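Local coordinates for protein type I polyketide synthase PikAII (Streptomyces venezuelae, PDB 3QP9) that is a C2-type ketoreductase of a modular polyketide synthase, with a Rossmann fold, that probably acts on the growing polyketide chain and is associated with epimerization, at residues W493-T501 with L509-L519. Residues are numbered along the deposited sequence; the frame is centred on the assembly and turned at random.
Sequences WSSFAPGFT and LADLPEARRAL
Leu512 lays its CD2 methyl over one face of the Trp493 indole, 3.8 Å from the centroid of the six-membered ring and 18° off its normal, a CH-pi contact in which a branched leucine caps a broad flat ring. The tryptophan side chain swings anti to its own carbonyl carbon (chi1 -63°), which turns the indole toward Leu512 and Leu509, beside the start of the short helix 513-516. Obliquely around the same ring lie the CB of Ala515, 3.8 Å from Trp493 CE3, the CB of Glu514 and the CD2 of Leu509.

Small residues allow the backbones to come close. The CA atoms of Trp493 and Ala515 are 4.8 Å apart, and Ala497 CB rests 3.8 Å from Ala515 CB, a spacing that alanines on both sides permit. Leu509 sends its other methyl, CD1, between Ala497, the edge of the Phe496 ring and Phe500, whose CD2 is 4.0 Å from Leu509 CD1.

Helix 493-501 and the turn-rich segment 509-519, with its short helix 513-516, lie at the C-terminal end of the modelled chain, in a ketoreductase whose core is Rossmann-like. They pack against strands 29-36 and 227-235: Tyr30 meets the Trp493 ring edge-to-face and its OH is hydrogen-bonded to Trp493 NE1, while the OE2 of Glu514 forms a salt bridge with Arg235 of strand 227-235.

At the far end, Leu519 CD2 touches Thr501 OG1 at 3.3 Å, tip to tip, and also lies by Ala497 O, both van der Waals contacts. That hydroxyl donates to Ala497 O over 3.0 Å, tilted 25° from the carbonyl plane, whereas Thr501 N arrives from the opposite face. Pro498 has no N-H to give to the turn before, and the helix kinks there; its ring CD lies 4.0 Å from Ala518 CB.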
ATOM      1  N   TRP A 493      -2.337  20.554   7.941  1.00 31.95           N
ATOM      2  CA  TRP A 493      -0.914  20.361   7.692  1.00 33.41           C
ATOM      3  C   TRP A 493       0.018  21.090   8.670  1.00 35.62           C
ATOM      4  O   TRP A 493       1.113  20.640   8.901  1.00 35.22           O
ATOM      5  CB  TRP A 493      -0.586  20.724   6.204  1.00 33.26           C
ATOM      6  CG  TRP A 493      -1.317  19.790   5.266  1.00 29.47           C
ATOM      7  CD1 TRP A 493      -2.402  20.058   4.489  1.00 27.47           C
ATOM      8  CD2 TRP A 493      -1.028  18.402   5.085  1.00 28.90           C
ATOM      9  NE1 TRP A 493      -2.780  18.949   3.793  1.00 28.04           N
ATOM     10  CE2 TRP A 493      -1.961  17.906   4.144  1.00 26.04           C
ATOM     11  CE3 TRP A 493      -0.014  17.541   5.581  1.00 26.44           C
ATOM     12  CZ2 TRP A 493      -1.968  16.559   3.728  1.00 28.50           C
ATOM     13  CZ3 TRP A 493      -0.016  16.181   5.151  1.00 28.92           C
ATOM     14  CH2 TRP A 493      -0.958  15.729   4.223  1.00 26.12           C
ATOM     15  N   SER A 494      -0.440  22.221   9.230  1.00 37.34           N
ATOM     16  CA  SER A 494       0.349  22.951  10.201  1.00 38.78           C
ATOM     17  C   SER A 494       0.598  22.074  11.488  1.00 38.14           C
ATOM     18  O   SER A 494       1.616  22.266  12.177  1.00 38.79           O
ATOM     19  CB  SER A 494      -0.287  24.336  10.456  1.00 39.33           C
ATOM     20  OG  SER A 494      -1.501  24.249  11.217  1.00 42.10           O
ATOM     21  N   SER A 495      -0.283  21.093  11.773  1.00 35.56           N
ATOM     22  CA  SER A 495      -0.070  20.142  12.884  1.00 36.01           C
ATOM     23  C   SER A 495       0.521  18.864  12.382  1.00 34.16           C
ATOM     24  O   SER A 495       1.407  18.302  12.998  1.00 31.90           O
ATOM     25  CB  SER A 495      -1.353  19.824  13.632  1.00 36.71           C
ATOM     26  OG  SER A 495      -1.815  21.047  14.193  1.00 43.17           O
ATOM     27  N   PHE A 496       0.065  18.430  11.208  1.00 33.32           N
ATOM     28  CA  PHE A 496       0.525  17.161  10.701  1.00 31.57           C
ATOM     29  C   PHE A 496       1.994  17.103  10.294  1.00 31.24           C
ATOM     30  O   PHE A 496       2.665  16.145  10.616  1.00 31.48           O
ATOM     31  CB  PHE A 496      -0.381  16.670   9.556  1.00 30.38           C
ATOM     32  CG  PHE A 496      -0.073  15.226   9.114  1.00 32.71           C
ATOM     33  CD1 PHE A 496      -0.842  14.159   9.563  1.00 29.05           C
ATOM     34  CD2 PHE A 496       1.017  14.976   8.237  1.00 31.77           C
ATOM     35  CE1 PHE A 496      -0.496  12.839   9.151  1.00 36.25           C
ATOM     36  CE2 PHE A 496       1.392  13.703   7.818  1.00 33.59           C
ATOM     37  CZ  PHE A 496       0.614  12.604   8.240  1.00 35.45           C
ATOM     38  N   ALA A 497       2.444  18.051   9.471  1.00 31.80           N
ATOM     39  CA  ALA A 497       3.795  18.012   8.921  1.00 30.86           C
ATOM     40  C   ALA A 497       4.866  18.088  10.026  1.00 32.65           C
ATOM     41  O   ALA A 497       5.800  17.313   9.977  1.00 31.12           O
ATOM     42  CB  ALA A 497       3.997  19.119   7.843  1.00 31.11           C
ATOM     43  N   PRO A 498       4.712  18.957  11.047  1.00 32.10           N
ATOM     44  CA  PRO A 498       5.740  18.834  12.152  1.00 34.43           C
ATOM     45  C   PRO A 498       5.644  17.474  12.888  1.00 35.27           C
ATOM     46  O   PRO A 498       6.703  16.860  13.161  1.00 33.72           O
ATOM     47  CB  PRO A 498       5.496  20.064  13.073  1.00 35.91           C
ATOM     48  CG  PRO A 498       4.750  21.101  12.125  1.00 35.26           C
ATOM     49  CD  PRO A 498       3.883  20.152  11.191  1.00 34.34           C
ATOM     50  N   GLY A 499       4.415  17.007  13.174  1.00 35.64           N
ATOM     51  CA  GLY A 499       4.237  15.724  13.904  1.00 37.64           C
ATOM     52  C   GLY A 499       4.809  14.537  13.095  1.00 37.03           C
ATOM     53  O   GLY A 499       5.415  13.624  13.659  1.00 36.16           O
ATOM     54  N   PHE A 500       4.642  14.579  11.774  1.00 34.29           N
ATOM     55  CA  PHE A 500       5.151  13.515  10.873  1.00 33.96           C
ATOM     56  C   PHE A 500       6.702  13.506  10.783  1.00 32.49           C
ATOM     57  O   PHE A 500       7.306  12.515  10.457  1.00 32.26           O
ATOM     58  CB  PHE A 500       4.546  13.739   9.461  1.00 31.58           C
ATOM     59  CG  PHE A 500       4.793  12.583   8.483  1.00 31.31           C
ATOM     60  CD1 PHE A 500       4.238  11.330   8.715  1.00 31.71           C
ATOM     61  CD2 PHE A 500       5.542  12.774   7.341  1.00 30.50           C
ATOM     62  CE1 PHE A 500       4.465  10.274   7.832  1.00 25.80           C
ATOM     63  CE2 PHE A 500       5.749  11.714   6.431  1.00 33.55           C
ATOM     64  CZ  PHE A 500       5.225  10.466   6.709  1.00 27.32           C
ATOM     65  N   THR A 501       7.328  14.660  10.924  1.00 32.95           N
ATOM     66  CA  THR A 501       8.788  14.721  10.709  1.00 34.44           C
ATOM     67  C   THR A 501       9.574  14.866  11.990  1.00 36.70           C
ATOM     68  O   THR A 501      10.793  15.073  11.924  1.00 37.86           O
ATOM     69  CB  THR A 501       9.228  15.835   9.750  1.00 33.33           C
ATOM     70  OG1 THR A 501       8.748  17.114  10.214  1.00 29.02           O
ATOM     71  CG2 THR A 501       8.702  15.557   8.282  1.00 30.18           C
ATOM     72  N   LEU A 509       6.396  15.492   1.783  1.00 25.99           N
ATOM     73  CA  LEU A 509       5.481  16.643   1.788  1.00 25.17           C
ATOM     74  C   LEU A 509       6.171  17.931   1.253  1.00 24.32           C
ATOM     75  O   LEU A 509       5.655  19.008   1.460  1.00 24.83           O
ATOM     76  CB  LEU A 509       5.093  16.891   3.295  1.00 25.00           C
ATOM     77  CG  LEU A 509       4.550  15.685   4.009  1.00 26.63           C
ATOM     78  CD1 LEU A 509       4.134  15.999   5.465  1.00 27.47           C
ATOM     79  CD2 LEU A 509       3.297  15.152   3.143  1.00 25.19           C
ATOM     80  N   ALA A 510       7.296  17.821   0.553  1.00 25.52           N
ATOM     81  CA  ALA A 510       8.097  18.983   0.126  1.00 24.83           C
ATOM     82  C   ALA A 510       7.356  19.833  -0.864  1.00 24.17           C
ATOM     83  O   ALA A 510       7.629  21.016  -0.975  1.00 21.95           O
ATOM     84  CB  ALA A 510       9.463  18.506  -0.475  1.00 26.42           C
ATOM     85  N   ASP A 511       6.435  19.212  -1.585  1.00 23.41           N
ATOM     86  CA  ASP A 511       5.790  19.894  -2.701  1.00 25.92           C
ATOM     87  C   ASP A 511       4.270  20.157  -2.385  1.00 24.94           C
ATOM     88  O   ASP A 511       3.403  20.294  -3.242  1.00 25.15           O
ATOM     89  CB  ASP A 511       6.051  19.111  -4.015  1.00 27.96           C
ATOM     90  CG  ASP A 511       7.592  19.064  -4.440  1.00 30.01           C
ATOM     91  OD1 ASP A 511       8.512  19.697  -3.863  1.00 34.80           O
ATOM     92  OD2 ASP A 511       7.853  18.321  -5.392  1.00 32.61           O
ATOM     93  N   LEU A 512       3.938  20.179  -1.114  1.00 24.88           N
ATOM     94  CA  LEU A 512       2.605  20.480  -0.707  1.00 24.76           C
ATOM     95  C   LEU A 512       2.633  21.748   0.167  1.00 24.43           C
ATOM     96  O   LEU A 512       3.014  21.690   1.336  1.00 26.33           O
ATOM     97  CB  LEU A 512       2.054  19.274   0.083  1.00 25.40           C
ATOM     98  CG  LEU A 512       0.619  19.275   0.601  1.00 27.93           C
ATOM     99  CD1 LEU A 512      -0.182  19.515  -0.619  1.00 37.83           C
ATOM    100  CD2 LEU A 512       0.281  17.860   1.155  1.00 30.28           C
ATOM    101  N   PRO A 513       2.254  22.916  -0.399  1.00 26.21           N
ATOM    102  CA  PRO A 513       2.429  24.223   0.323  1.00 27.18           C
ATOM    103  C   PRO A 513       2.113  24.323   1.829  1.00 29.56           C
ATOM    104  O   PRO A 513       2.972  24.768   2.578  1.00 27.68           O
ATOM    105  CB  PRO A 513       1.579  25.191  -0.482  1.00 29.64           C
ATOM    106  CG  PRO A 513       1.786  24.652  -1.929  1.00 27.34           C
ATOM    107  CD  PRO A 513       1.796  23.099  -1.803  1.00 27.25           C
ATOM    108  N   GLU A 514       0.915  23.922   2.261  1.00 29.39           N
ATOM    109  CA  GLU A 514       0.548  24.041   3.679  1.00 33.32           C
ATOM    110  C   GLU A 514       1.474  23.170   4.535  1.00 32.21           C
ATOM    111  O   GLU A 514       1.707  23.442   5.724  1.00 34.82           O
ATOM    112  CB  GLU A 514      -0.909  23.625   3.895  1.00 33.62           C
ATOM    113  CG  GLU A 514      -1.993  24.330   3.071  1.00 41.74           C
ATOM    114  CD  GLU A 514      -2.058  24.117   1.516  1.00 48.61           C
ATOM    115  OE1 GLU A 514      -2.705  25.010   0.908  1.00 54.91           O
ATOM    116  OE2 GLU A 514      -1.566  23.133   0.865  1.00 47.87           O
ATOM    117  N   ALA A 515       1.986  22.070   3.971  1.00 29.41           N
ATOM    118  CA  ALA A 515       2.859  21.254   4.781  1.00 26.37           C
ATOM    119  C   ALA A 515       4.287  21.776   4.759  1.00 28.65           C
ATOM    120  O   ALA A 515       4.905  21.946   5.811  1.00 27.14           O
ATOM    121  CB  ALA A 515       2.790  19.757   4.309  1.00 26.70           C
ATOM    122  N   ARG A 516       4.804  22.118   3.571  1.00 27.50           N
ATOM    123  CA  ARG A 516       6.207  22.604   3.440  1.00 28.63           C
ATOM    124  C   ARG A 516       6.392  23.912   4.224  1.00 29.56           C
ATOM    125  O   ARG A 516       7.449  24.140   4.833  1.00 29.95           O
ATOM    126  CB  ARG A 516       6.554  22.823   1.942  1.00 27.51           C
ATOM    127  CG  ARG A 516       7.886  23.409   1.720  1.00 30.07           C
ATOM    128  CD  ARG A 516       9.078  22.545   2.260  1.00 32.79           C
ATOM    129  NE  ARG A 516      10.430  23.131   2.020  1.00 28.85           N
ATOM    130  CZ  ARG A 516      10.944  24.112   2.794  1.00 35.03           C
ATOM    131  NH1 ARG A 516      10.225  24.611   3.831  1.00 33.16           N
ATOM    132  NH2 ARG A 516      12.151  24.606   2.548  1.00 29.35           N
ATOM    133  N   ARG A 517       5.352  24.726   4.297  1.00 30.30           N
ATOM    134  CA  ARG A 517       5.545  26.021   5.015  1.00 32.41           C
ATOM    135  C   ARG A 517       5.632  25.818   6.532  1.00 33.79           C
ATOM    136  O   ARG A 517       6.029  26.731   7.289  1.00 33.04           O
ATOM    137  CB  ARG A 517       4.439  27.005   4.656  1.00 33.41           C
ATOM    138  CG  ARG A 517       4.655  27.531   3.212  1.00 32.27           C
ATOM    139  CD  ARG A 517       3.383  28.057   2.668  1.00 40.37           C
ATOM    140  NE  ARG A 517       3.413  28.210   1.178  1.00 39.24           N
ATOM    141  CZ  ARG A 517       2.358  28.624   0.528  1.00 40.43           C
ATOM    142  NH1 ARG A 517       1.222  28.888   1.239  1.00 39.85           N
ATOM    143  NH2 ARG A 517       2.404  28.778  -0.787  1.00 46.73           N
ATOM    144  N   ALA A 518       5.210  24.634   6.979  1.00 33.27           N
ATOM    145  CA  ALA A 518       5.285  24.261   8.424  1.00 34.14           C
ATOM    146  C   ALA A 518       6.587  23.555   8.725  1.00 34.86           C
ATOM    147  O   ALA A 518       6.883  23.128   9.890  1.00 35.23           O
ATOM    148  CB  ALA A 518       4.116  23.365   8.772  1.00 33.21           C
ATOM    149  N   LEU A 519       7.386  23.434   7.688  1.00 34.84           N
ATOM    150  CA  LEU A 519       8.705  22.794   7.794  1.00 36.22           C
ATOM    151  C   LEU A 519       9.936  23.718   7.479  1.00 37.55           C
ATOM    152  O   LEU A 519       9.795  24.866   6.932  1.00 35.80           O
ATOM    153  CB  LEU A 519       8.727  21.477   6.950  1.00 35.39           C
ATOM    154  CG  LEU A 519       7.628  20.409   7.218  1.00 35.32           C
ATOM    155  CD1 LEU A 519       7.604  19.286   6.185  1.00 33.73           C
ATOM    156  CD2 LEU A 519       7.748  19.769   8.599  1.00 35.69           C
TER